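Local coordinates for protein STU0660 (Streptococcus thermophilus, PDB 3ZTH) that is a large Csn2-type protein involved in CRISPR-mediated bacterial immunity, binds magnesium and probably binds DNA, at residues Glu14-Ala19 / Val261-Asp266; Asn28-Tyr33 / Asn255-Gln260; Tyr33-Leu38 / Ile235-Asp240. One frame throughout, in Å; residues are numbered along the deposited sequence.

Interaction 1 of 3, residues Glu14-Ala19 / Val261-Asp266; sequences ELNIGA and VEHLYD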
loop_
_atom_site.group_PDB
_atom_site.type_symbol
_atom_site.label_atom_id
_atom_site.label_comp_id
_atom_site.label_asym_id
_atom_site.label_seq_id
_atom_site.Cartn_x
_atom_site.Cartn_y
_atom_site.Cartn_z
ATOM N N GLU A 14 -23.133 0.927 -36.815
ATOM C CA GLU A 14 -22.314 0.448 -37.927
ATOM C C GLU A 14 -21.217 1.444 -38.277
ATOM O O GLU A 14 -21.466 2.635 -38.415
ATOM C CB GLU A 14 -23.178 0.197 -39.170
ATOM C CG GLU A 14 -22.453 -0.546 -40.286
ATOM C CD GLU A 14 -23.365 -0.891 -41.443
ATOM O OE1 GLU A 14 -24.558 -1.156 -41.181
ATOM O OE2 GLU A 14 -22.894 -0.911 -42.606
ATOM N N LEU A 15 -20.004 0.937 -38.426
ATOM C CA LEU A 15 -18.851 1.758 -38.753
ATOM C C LEU A 15 -18.041 1.116 -39.883
ATOM O O LEU A 15 -17.587 -0.027 -39.774
ATOM C CB LEU A 15 -17.970 1.895 -37.515
ATOM C CG LEU A 15 -17.940 3.152 -36.640
ATOM C CD1 LEU A 15 -19.264 3.886 -36.638
ATOM C CD2 LEU A 15 -17.545 2.715 -35.233
ATOM N N ASN A 16 -17.863 1.839 -40.973
ATOM C CA ASN A 16 -17.081 1.306 -42.067
ATOM C C ASN A 16 -15.646 1.777 -41.784
ATOM O O ASN A 16 -15.334 2.960 -41.903
ATOM C CB ASN A 16 -17.626 1.856 -43.379
ATOM C CG ASN A 16 -17.276 0.994 -44.570
ATOM O OD1 ASN A 16 -17.095 -0.215 -44.449
ATOM N ND2 ASN A 16 -17.208 1.612 -45.738
ATOM N N ILE A 17 -14.791 0.840 -41.381
ATOM C CA ILE A 17 -13.396 1.118 -41.020
ATOM C C ILE A 17 -12.369 0.951 -42.149
ATOM O O ILE A 17 -12.381 -0.043 -42.877
ATOM C CB ILE A 17 -12.947 0.202 -39.849
ATOM C CG1 ILE A 17 -13.972 0.249 -38.708
ATOM C CG2 ILE A 17 -11.565 0.610 -39.371
ATOM C CD1 ILE A 17 -14.201 1.628 -38.116
ATOM N N GLY A 18 -11.466 1.924 -42.267
ATOM C CA GLY A 18 -10.430 1.884 -43.290
ATOM C C GLY A 18 -9.135 2.482 -42.760
ATOM O O GLY A 18 -9.121 3.019 -41.652
ATOM N N ALA A 19 -8.051 2.387 -43.531
ATOM C CA ALA A 19 -6.761 2.922 -43.109
ATOM C C ALA A 19 -6.997 4.226 -42.348
ATOM O O ALA A 19 -6.558 4.388 -41.204
ATOM C CB ALA A 19 -5.884 3.168 -44.317
ATOM N N VAL A 261 -27.406 6.688 -39.105
ATOM C CA VAL A 261 -26.021 6.328 -39.355
ATOM C C VAL A 261 -25.819 5.767 -40.762
ATOM O O VAL A 261 -26.501 4.830 -41.173
ATOM C CB VAL A 261 -25.514 5.295 -38.312
ATOM C CG1 VAL A 261 -24.082 4.864 -38.645
ATOM C CG2 VAL A 261 -25.540 5.908 -36.923
ATOM N N GLU A 262 -24.874 6.351 -41.493
ATOM C CA GLU A 262 -24.545 5.921 -42.849
ATOM C C GLU A 262 -23.097 6.306 -43.115
ATOM O O GLU A 262 -22.560 7.204 -42.468
ATOM C CB GLU A 262 -25.407 6.653 -43.884
ATOM C CG GLU A 262 -26.918 6.593 -43.673
ATOM C CD GLU A 262 -27.549 5.253 -44.067
ATOM O OE1 GLU A 262 -26.837 4.359 -44.589
ATOM O OE2 GLU A 262 -28.776 5.103 -43.850
ATOM N N HIS A 263 -22.450 5.624 -44.050
ATOM C CA HIS A 263 -21.093 5.999 -44.413
ATOM C C HIS A 263 -21.183 6.458 -45.862
ATOM O O HIS A 263 -22.092 6.045 -46.585
ATOM C CB HIS A 263 -20.113 4.834 -44.236
ATOM C CG HIS A 263 -20.439 3.620 -45.041
ATOM N ND1 HIS A 263 -20.390 3.603 -46.419
ATOM C CD2 HIS A 263 -20.764 2.361 -44.662
ATOM C CE1 HIS A 263 -20.664 2.385 -46.853
ATOM N NE2 HIS A 263 -20.894 1.612 -45.807
ATOM N N LEU A 264 -20.288 7.352 -46.277
ATOM C CA LEU A 264 -20.313 7.850 -47.650
ATOM C C LEU A 264 -19.979 6.744 -48.642
ATOM O O LEU A 264 -19.472 5.676 -48.266
ATOM C CB LEU A 264 -19.320 9.005 -47.837
ATOM C CG LEU A 264 -19.599 10.336 -47.126
ATOM C CD1 LEU A 264 -18.500 11.333 -47.451
ATOM C CD2 LEU A 264 -20.950 10.878 -47.553
ATOM N N TYR A 265 -20.285 7.013 -49.908
ATOM C CA TYR A 265 -20.014 6.083 -51.002
ATOM C C TYR A 265 -18.733 6.587 -51.667
ATOM O O TYR A 265 -18.066 7.478 -51.139
ATOM C CB TYR A 265 -21.143 6.122 -52.038
ATOM C CG TYR A 265 -22.530 5.788 -51.528
ATOM C CD1 TYR A 265 -22.847 4.506 -51.059
ATOM C CD2 TYR A 265 -23.547 6.740 -51.573
ATOM C CE1 TYR A 265 -24.147 4.182 -50.659
ATOM C CE2 TYR A 265 -24.851 6.432 -51.176
ATOM C CZ TYR A 265 -25.144 5.153 -50.726
ATOM O OH TYR A 265 -26.447 4.858 -50.375
ATOM N N ASP A 266 -18.387 6.018 -52.818
ATOM C CA ASP A 266 -17.208 6.478 -53.544
ATOM C C ASP A 266 -17.567 7.858 -54.078
ATOM O O ASP A 266 -18.733 8.125 -54.385
ATOM C CB ASP A 266 -16.876 5.547 -54.711
ATOM C CG ASP A 266 -16.371 4.193 -54.253
ATOM O OD1 ASP A 266 -15.307 4.135 -53.596
ATOM O OD2 ASP A 266 -17.043 3.182 -54.551
#
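Asn16 lays its amide over the imidazole of His263 where strand 13-16 of a small antiparallel sheet packs beside strand 261-263, at the border of the mixed sheet of a P-loop NTPase-like fold. The two short strands run nearly parallel, but their axes are 7.2 Å from each other, and side chains, not backbone hydrogen bonds, meet between them.

Start at the root of Asn16. Its CB sits 3.4 Å from CD2 of His263, the tightest touch of the pair. With CG anti to the backbone N (chi1 -158°), the amide is carried onward across the ring: CG lies 3.7 Å from the same His263 CD2, and ND2 ends 3.6 Å above the middle of the ring plane. Amide and imidazole are 24° from parallel. Both ends of the amide also have partners beyond the ring, as ND2 hydrogen-bonds Arg252 O and OD1 makes a weak bond to Lys2 NZ.

Glu14 comes to the edge of the imidazole, near its plane, with OE2 4.4 Å from His263 CD2. That carboxylate is salt-bridged to Lys2, so the lysine serves both side chains of strand 13-16 that face His263. Further back, Val261 rests its CG1 against the Glu14 carbonyl oxygen.

The ring's rotation is fixed from its other end: ND1 of His263 donates almost straight (168°) to Leu264 O at 2.9 Å, meeting this oxygen from above the carbonyl plane but staying in the plane of the imidazole itself.

Interaction 2 of 3, residues Asn28-Tyr33 / Asn255-Gln260; sequences NELKYY and NILSDQ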
loop_
_atom_site.group_PDB
_atom_site.type_symbol
_atom_site.label_atom_id
_atom_site.label_comp_id
_atom_site.label_asym_id
_atom_site.label_seq_id
_atom_site.Cartn_x
_atom_site.Cartn_y
_atom_site.Cartn_z
ATOM N N ASN A 28 -23.577 14.292 -31.413
ATOM C CA ASN A 28 -22.399 14.266 -30.556
ATOM C C ASN A 28 -22.414 13.216 -29.448
ATOM O O ASN A 28 -21.399 12.574 -29.185
ATOM C CB ASN A 28 -22.156 15.661 -29.979
ATOM C CG ASN A 28 -21.719 16.649 -31.044
ATOM O OD1 ASN A 28 -21.487 16.264 -32.195
ATOM N ND2 ASN A 28 -21.596 17.922 -30.674
ATOM N N GLU A 29 -23.561 13.026 -28.813
ATOM C CA GLU A 29 -23.669 12.045 -27.747
ATOM C C GLU A 29 -23.359 10.653 -28.286
ATOM O O GLU A 29 -22.602 9.893 -27.686
ATOM C CB GLU A 29 -25.070 12.082 -27.145
ATOM C CG GLU A 29 -25.504 13.490 -26.747
ATOM C CD GLU A 29 -26.269 14.232 -27.850
ATOM O OE1 GLU A 29 -25.792 14.301 -29.012
ATOM O OE2 GLU A 29 -27.362 14.756 -27.540
ATOM N N LEU A 30 -23.939 10.322 -29.430
ATOM C CA LEU A 30 -23.706 9.013 -30.008
ATOM C C LEU A 30 -22.228 8.862 -30.371
ATOM O O LEU A 30 -21.641 7.805 -30.146
ATOM C CB LEU A 30 -24.597 8.806 -31.240
ATOM C CG LEU A 30 -24.381 7.492 -32.000
ATOM C CD1 LEU A 30 -24.781 6.308 -31.142
ATOM C CD2 LEU A 30 -25.190 7.520 -33.284
ATOM N N LYS A 31 -21.633 9.915 -30.930
ATOM C CA LYS A 31 -20.216 9.872 -31.297
ATOM C C LYS A 31 -19.411 9.594 -30.044
ATOM O O LYS A 31 -18.502 8.763 -30.040
ATOM C CB LYS A 31 -19.748 11.205 -31.919
ATOM C CG LYS A 31 -20.342 11.479 -33.304
ATOM C CD LYS A 31 -19.637 12.607 -34.067
ATOM C CE LYS A 31 -19.938 13.970 -33.486
ATOM N NZ LYS A 31 -19.341 15.037 -34.325
ATOM N N TYR A 32 -19.777 10.276 -28.967
ATOM C CA TYR A 32 -19.066 10.110 -27.715
ATOM C C TYR A 32 -19.196 8.700 -27.173
ATOM O O TYR A 32 -18.221 8.118 -26.700
ATOM C CB TYR A 32 -19.564 11.116 -26.676
ATOM C CG TYR A 32 -18.673 11.171 -25.457
ATOM C CD1 TYR A 32 -17.560 12.006 -25.428
ATOM C CD2 TYR A 32 -18.921 10.367 -24.347
ATOM C CE1 TYR A 32 -16.716 12.046 -24.329
ATOM C CE2 TYR A 32 -18.082 10.394 -23.237
ATOM C CZ TYR A 32 -16.977 11.240 -23.236
ATOM O OH TYR A 32 -16.140 11.296 -22.140
ATOM N N TYR A 33 -20.408 8.161 -27.235
ATOM C CA TYR A 33 -20.668 6.816 -26.762
ATOM C C TYR A 33 -19.838 5.824 -27.572
ATOM O O TYR A 33 -19.252 4.900 -27.022
ATOM C CB TYR A 33 -22.148 6.474 -26.913
ATOM C CG TYR A 33 -22.420 5.017 -26.663
ATOM C CD1 TYR A 33 -22.508 4.520 -25.366
ATOM C CD2 TYR A 33 -22.524 4.116 -27.724
ATOM C CE1 TYR A 33 -22.691 3.148 -25.124
ATOM C CE2 TYR A 33 -22.705 2.746 -27.497
ATOM C CZ TYR A 33 -22.787 2.273 -26.192
ATOM O OH TYR A 33 -22.974 0.933 -25.958
ATOM N N ASN A 255 -17.770 8.084 -41.768
ATOM C CA ASN A 255 -19.019 7.660 -41.158
ATOM C C ASN A 255 -19.796 8.838 -40.578
ATOM O O ASN A 255 -19.288 9.580 -39.730
ATOM C CB ASN A 255 -18.722 6.622 -40.071
ATOM C CG ASN A 255 -18.222 5.299 -40.648
ATOM O OD1 ASN A 255 -19.012 4.445 -41.065
ATOM N ND2 ASN A 255 -16.908 5.136 -40.693
ATOM N N ILE A 256 -21.027 9.009 -41.046
ATOM C CA ILE A 256 -21.877 10.094 -40.579
ATOM C C ILE A 256 -22.777 9.570 -39.472
ATOM O O ILE A 256 -23.566 8.654 -39.697
ATOM C CB ILE A 256 -22.780 10.624 -41.710
ATOM C CG1 ILE A 256 -21.949 10.886 -42.964
ATOM C CG2 ILE A 256 -23.490 11.901 -41.262
ATOM C CD1 ILE A 256 -22.781 11.250 -44.175
ATOM N N LEU A 257 -22.650 10.143 -38.283
ATOM C CA LEU A 257 -23.466 9.750 -37.143
ATOM C C LEU A 257 -24.391 10.897 -36.738
ATOM O O LEU A 257 -24.001 11.769 -35.955
ATOM C CB LEU A 257 -22.570 9.366 -35.960
ATOM C CG LEU A 257 -22.362 7.861 -35.743
ATOM C CD1 LEU A 257 -21.801 7.240 -37.014
ATOM C CD2 LEU A 257 -21.428 7.608 -34.552
ATOM N N SER A 258 -25.612 10.908 -37.271
ATOM C CA SER A 258 -26.571 11.969 -36.943
ATOM C C SER A 258 -27.909 11.387 -36.514
ATOM O O SER A 258 -27.955 10.532 -35.633
ATOM C CB SER A 258 -26.779 12.913 -38.136
ATOM O OG SER A 258 -25.668 13.780 -38.338
ATOM N N ASP A 259 -29.001 11.859 -37.109
ATOM C CA ASP A 259 -30.308 11.313 -36.754
ATOM C C ASP A 259 -30.353 9.881 -37.274
ATOM O O ASP A 259 -31.249 9.107 -36.946
ATOM C CB ASP A 259 -31.445 12.131 -37.369
ATOM C CG ASP A 259 -31.518 13.534 -36.813
ATOM O OD1 ASP A 259 -31.187 13.734 -35.628
ATOM O OD2 ASP A 259 -31.924 14.444 -37.560
ATOM N N GLN A 260 -29.363 9.543 -38.091
ATOM C CA GLN A 260 -29.235 8.205 -38.644
ATOM C C GLN A 260 -27.758 7.951 -38.886
ATOM O O GLN A 260 -26.949 8.885 -38.849
ATOM C CB GLN A 260 -30.026 8.082 -39.952
ATOM C CG GLN A 260 -31.239 7.160 -39.835
ATOM C CD GLN A 260 -32.450 7.694 -40.568
ATOM O OE1 GLN A 260 -32.376 8.032 -41.757
ATOM N NE2 GLN A 260 -33.580 7.774 -39.865
#
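This is a buried, apolar helix-on-sheet contact: the first turn of helix 28-43 leans on Leu257, at the end of strand 254-257, through Leu30 and the aliphatic part of Lys31. On the helix side Leu30 makes the larger share of the contact. Its CG is anti to the backbone N (chi1 176°), which sends the branched end toward the strand; CD2 reaches 3.8 Å from Leu257 CG, and Leu30 CG lies 3.9 Å from Leu257 CD2. The two leucines cross at about a right angle, each methyl branch set against the other's fork.

Lys31 passes at a slant, its CG 4.1 Å from Leu257 CB. Beyond that the chain bends at chi3 (-72°) and takes the ammonium away from the leucine, to a hydrogen bond with Gly25 O. That polar tip lies about 6 Å from the bound magnesium ion.

Gly25 to Asn27 join strand 20-24 to this helix, the position of the phosphate-binding loop in P-loop NTPases, though here Gln26 in it belongs to a magnesium site. Leu257 also packs on Ile23 of strand 20-24, while Leu30 continues outward onto Val261 of strand 261-263 and Ile13 of strand 13-16.

Interaction 3 of 3, residues Tyr33-Leu38 / Ile235-Asp240; sequences YTWQIL and ILFPSD. With MG (magnesium ion), chain C.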
loop_
_atom_site.group_PDB
_atom_site.type_symbol
_atom_site.label_atom_id
_atom_site.label_comp_id
_atom_site.label_asym_id
_atom_site.label_seq_id
_atom_site.Cartn_x
_atom_site.Cartn_y
_atom_site.Cartn_z
ATOM N N TYR A 33 -20.408 8.161 -27.235
ATOM C CA TYR A 33 -20.668 6.816 -26.762
ATOM C C TYR A 33 -19.838 5.824 -27.572
ATOM O O TYR A 33 -19.252 4.900 -27.022
ATOM C CB TYR A 33 -22.148 6.474 -26.913
ATOM C CG TYR A 33 -22.420 5.017 -26.663
ATOM C CD1 TYR A 33 -22.508 4.520 -25.366
ATOM C CD2 TYR A 33 -22.524 4.116 -27.724
ATOM C CE1 TYR A 33 -22.691 3.148 -25.124
ATOM C CE2 TYR A 33 -22.705 2.746 -27.497
ATOM C CZ TYR A 33 -22.787 2.273 -26.192
ATOM O OH TYR A 33 -22.974 0.933 -25.958
ATOM N N THR A 34 -19.805 6.022 -28.883
ATOM C CA THR A 34 -19.059 5.149 -29.766
ATOM C C THR A 34 -17.583 5.200 -29.383
ATOM O O THR A 34 -16.911 4.161 -29.328
ATOM C CB THR A 34 -19.252 5.566 -31.225
ATOM O OG1 THR A 34 -20.654 5.607 -31.518
ATOM C CG2 THR A 34 -18.589 4.571 -32.157
ATOM N N TRP A 35 -17.088 6.404 -29.088
ATOM C CA TRP A 35 -15.692 6.563 -28.669
ATOM C C TRP A 35 -15.430 5.852 -27.334
ATOM O O TRP A 35 -14.406 5.190 -27.163
ATOM C CB TRP A 35 -15.320 8.047 -28.506
ATOM C CG TRP A 35 -13.976 8.205 -27.862
ATOM C CD1 TRP A 35 -12.762 7.974 -28.443
ATOM C CD2 TRP A 35 -13.708 8.460 -26.474
ATOM N NE1 TRP A 35 -11.760 8.054 -27.508
ATOM C CE2 TRP A 35 -12.308 8.351 -26.291
ATOM C CE3 TRP A 35 -14.514 8.761 -25.367
ATOM C CZ2 TRP A 35 -11.693 8.533 -25.045
ATOM C CZ3 TRP A 35 -13.905 8.943 -24.122
ATOM C CH2 TRP A 35 -12.504 8.827 -23.973
ATOM N N GLN A 36 -16.351 5.998 -26.390
ATOM C CA GLN A 36 -16.194 5.390 -25.069
ATOM C C GLN A 36 -16.098 3.869 -25.143
ATOM O O GLN A 36 -15.293 3.254 -24.453
ATOM C CB GLN A 36 -17.367 5.799 -24.167
ATOM C CG GLN A 36 -17.242 5.377 -22.702
ATOM C CD GLN A 36 -16.080 6.054 -21.985
ATOM O OE1 GLN A 36 -14.966 5.518 -21.940
ATOM N NE2 GLN A 36 -16.331 7.247 -21.433
ATOM N N ILE A 37 -16.936 3.267 -25.975
ATOM C CA ILE A 37 -16.931 1.821 -26.137
ATOM C C ILE A 37 -15.635 1.387 -26.813
ATOM O O ILE A 37 -14.971 0.452 -26.367
ATOM C CB ILE A 37 -18.100 1.353 -27.020
ATOM C CG1 ILE A 37 -19.436 1.610 -26.323
ATOM C CG2 ILE A 37 -17.933 -0.113 -27.338
ATOM C CD1 ILE A 37 -19.679 0.705 -25.107
ATOM N N LEU A 38 -15.289 2.061 -27.905
ATOM C CA LEU A 38 -14.075 1.742 -28.642
ATOM C C LEU A 38 -12.835 1.714 -27.751
ATOM O O LEU A 38 -12.068 0.749 -27.750
ATOM C CB LEU A 38 -13.873 2.754 -29.767
ATOM C CG LEU A 38 -14.655 2.489 -31.047
ATOM C CD1 LEU A 38 -14.577 3.690 -31.961
ATOM C CD2 LEU A 38 -14.081 1.267 -31.725
ATOM N N ILE A 235 -8.546 6.303 -36.634
ATOM C CA ILE A 235 -9.965 6.630 -36.482
ATOM C C ILE A 235 -9.991 8.042 -35.904
ATOM O O ILE A 235 -9.579 8.252 -34.762
ATOM C CB ILE A 235 -10.700 5.713 -35.499
ATOM C CG1 ILE A 235 -10.842 4.309 -36.075
ATOM C CG2 ILE A 235 -12.107 6.258 -35.249
ATOM C CD1 ILE A 235 -11.601 3.344 -35.148
ATOM N N LEU A 236 -10.462 8.999 -36.702
ATOM C CA LEU A 236 -10.536 10.403 -36.303
ATOM C C LEU A 236 -11.983 10.859 -36.072
ATOM O O LEU A 236 -12.916 10.298 -36.641
ATOM C CB LEU A 236 -9.907 11.279 -37.394
ATOM C CG LEU A 236 -8.576 10.810 -38.018
ATOM C CD1 LEU A 236 -8.215 11.708 -39.196
ATOM C CD2 LEU A 236 -7.463 10.826 -36.988
ATOM N N PHE A 237 -12.156 11.874 -35.228
ATOM C CA PHE A 237 -13.467 12.459 -34.934
ATOM C C PHE A 237 -13.339 13.945 -35.260
ATOM O O PHE A 237 -13.154 14.778 -34.365
ATOM C CB PHE A 237 -13.819 12.292 -33.454
ATOM C CG PHE A 237 -14.109 10.878 -33.054
ATOM C CD1 PHE A 237 -13.068 9.988 -32.792
ATOM C CD2 PHE A 237 -15.419 10.432 -32.939
ATOM C CE1 PHE A 237 -13.326 8.678 -32.419
ATOM C CE2 PHE A 237 -15.692 9.123 -32.563
ATOM C CZ PHE A 237 -14.640 8.240 -32.303
ATOM N N PRO A 238 -13.417 14.295 -36.553
ATOM C CA PRO A 238 -13.301 15.689 -37.004
ATOM C C PRO A 238 -14.430 16.594 -36.547
ATOM O O PRO A 238 -15.546 16.138 -36.300
ATOM C CB PRO A 238 -13.274 15.570 -38.526
ATOM C CG PRO A 238 -12.766 14.187 -38.767
ATOM C CD PRO A 238 -13.470 13.379 -37.705
ATOM N N SER A 239 -14.119 17.882 -36.443
ATOM C CA SER A 239 -15.092 18.903 -36.059
ATOM C C SER A 239 -16.030 19.078 -37.248
ATOM O O SER A 239 -15.793 18.528 -38.322
ATOM C CB SER A 239 -14.393 20.235 -35.796
ATOM O OG SER A 239 -13.223 20.047 -35.027
ATOM N N ASP A 240 -17.076 19.869 -37.068
ATOM C CA ASP A 240 -18.036 20.093 -38.138
ATOM C C ASP A 240 -17.512 20.894 -39.330
ATOM O O ASP A 240 -18.034 20.762 -40.443
ATOM C CB ASP A 240 -19.273 20.795 -37.582
ATOM C CG ASP A 240 -20.074 19.914 -36.650
ATOM O OD1 ASP A 240 -19.661 18.761 -36.402
ATOM O OD2 ASP A 240 -21.126 20.387 -36.166
HETATM MG MG MG C . -22.312 20.086 -34.073
HETATM O O HOH W 1 -23.572 19.966 -32.034
HETATM O O HOH W 2 -21.610 17.756 -34.519
HETATM O O HOH W 3 -22.968 22.312 -34.882
#
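An edge-to-face aromatic pair, Trp35 on Phe237, packs helix 28-43 against strand 232-237, and the chain leaving that strand goes on to the magnesium site at Asp240. The indole turns an edge of its five-membered ring toward the phenyl face, offset from the middle, with centroids 5.7 Å apart and planes at 85°; Trp35 CD1 is 4.1 Å from Phe237 CE1. CG of Trp35 is anti to the backbone N (chi1 170°), which swings the indole out beside the Phe237 ring. Nearer the backbone, CB of Trp35 touches Phe237 CZ at 3.9 Å. NE1, next to CD1 on the same ring, hydrogen-bonds Asp79 OD2, and Lys204 makes a cation-pi contact with the indole. One turn along the helix, Leu38 CD1 meets Ile235 CD1 in a looser touch of 4.4 Å.

In the P-loop NTPase-like core, 232-237 is an inner strand, parallel to its neighbours 199-204 and 20-24, and helix 28-43 packs on one face of the sheet. The chain leaving the C-terminal end of 232-237 carries Asp240 to the metal.

Asp240 uses a single oxygen. Its OD2 binds the magnesium ion at 2.4 Å, whereas OD1 stays 3.8 Å from the metal. Three waters add to the shell, water 1 at 2.4 Å from the magnesium, and Gln26 belongs to the same site; its NE2 also forms a weak hydrogen bond to Asp240 OD2.

Helix 28-43 is the common element of interactions 2 and 3, which share Tyr33 and have centres about 8 Å apart: its first turn meets strand 254-257, and its next turns meet strand 232-237. Interaction 1 lies about 13 Å from the centre of each, where strand 261-263 at the border of the same mixed sheet faces strand 13-16. Along the chain the three pairings enclose one another, interaction 3 innermost and interaction 1 outermost. Asn255 OD1 accepts from Asn16 N, linking interactions 1 and 2, and Thr34 touches both Leu15 and Leu257. Together they pack early segments onto late strands in a fold where Gln26, before helix 28-43, and Asp240, after strand 232-237, share one magnesium site.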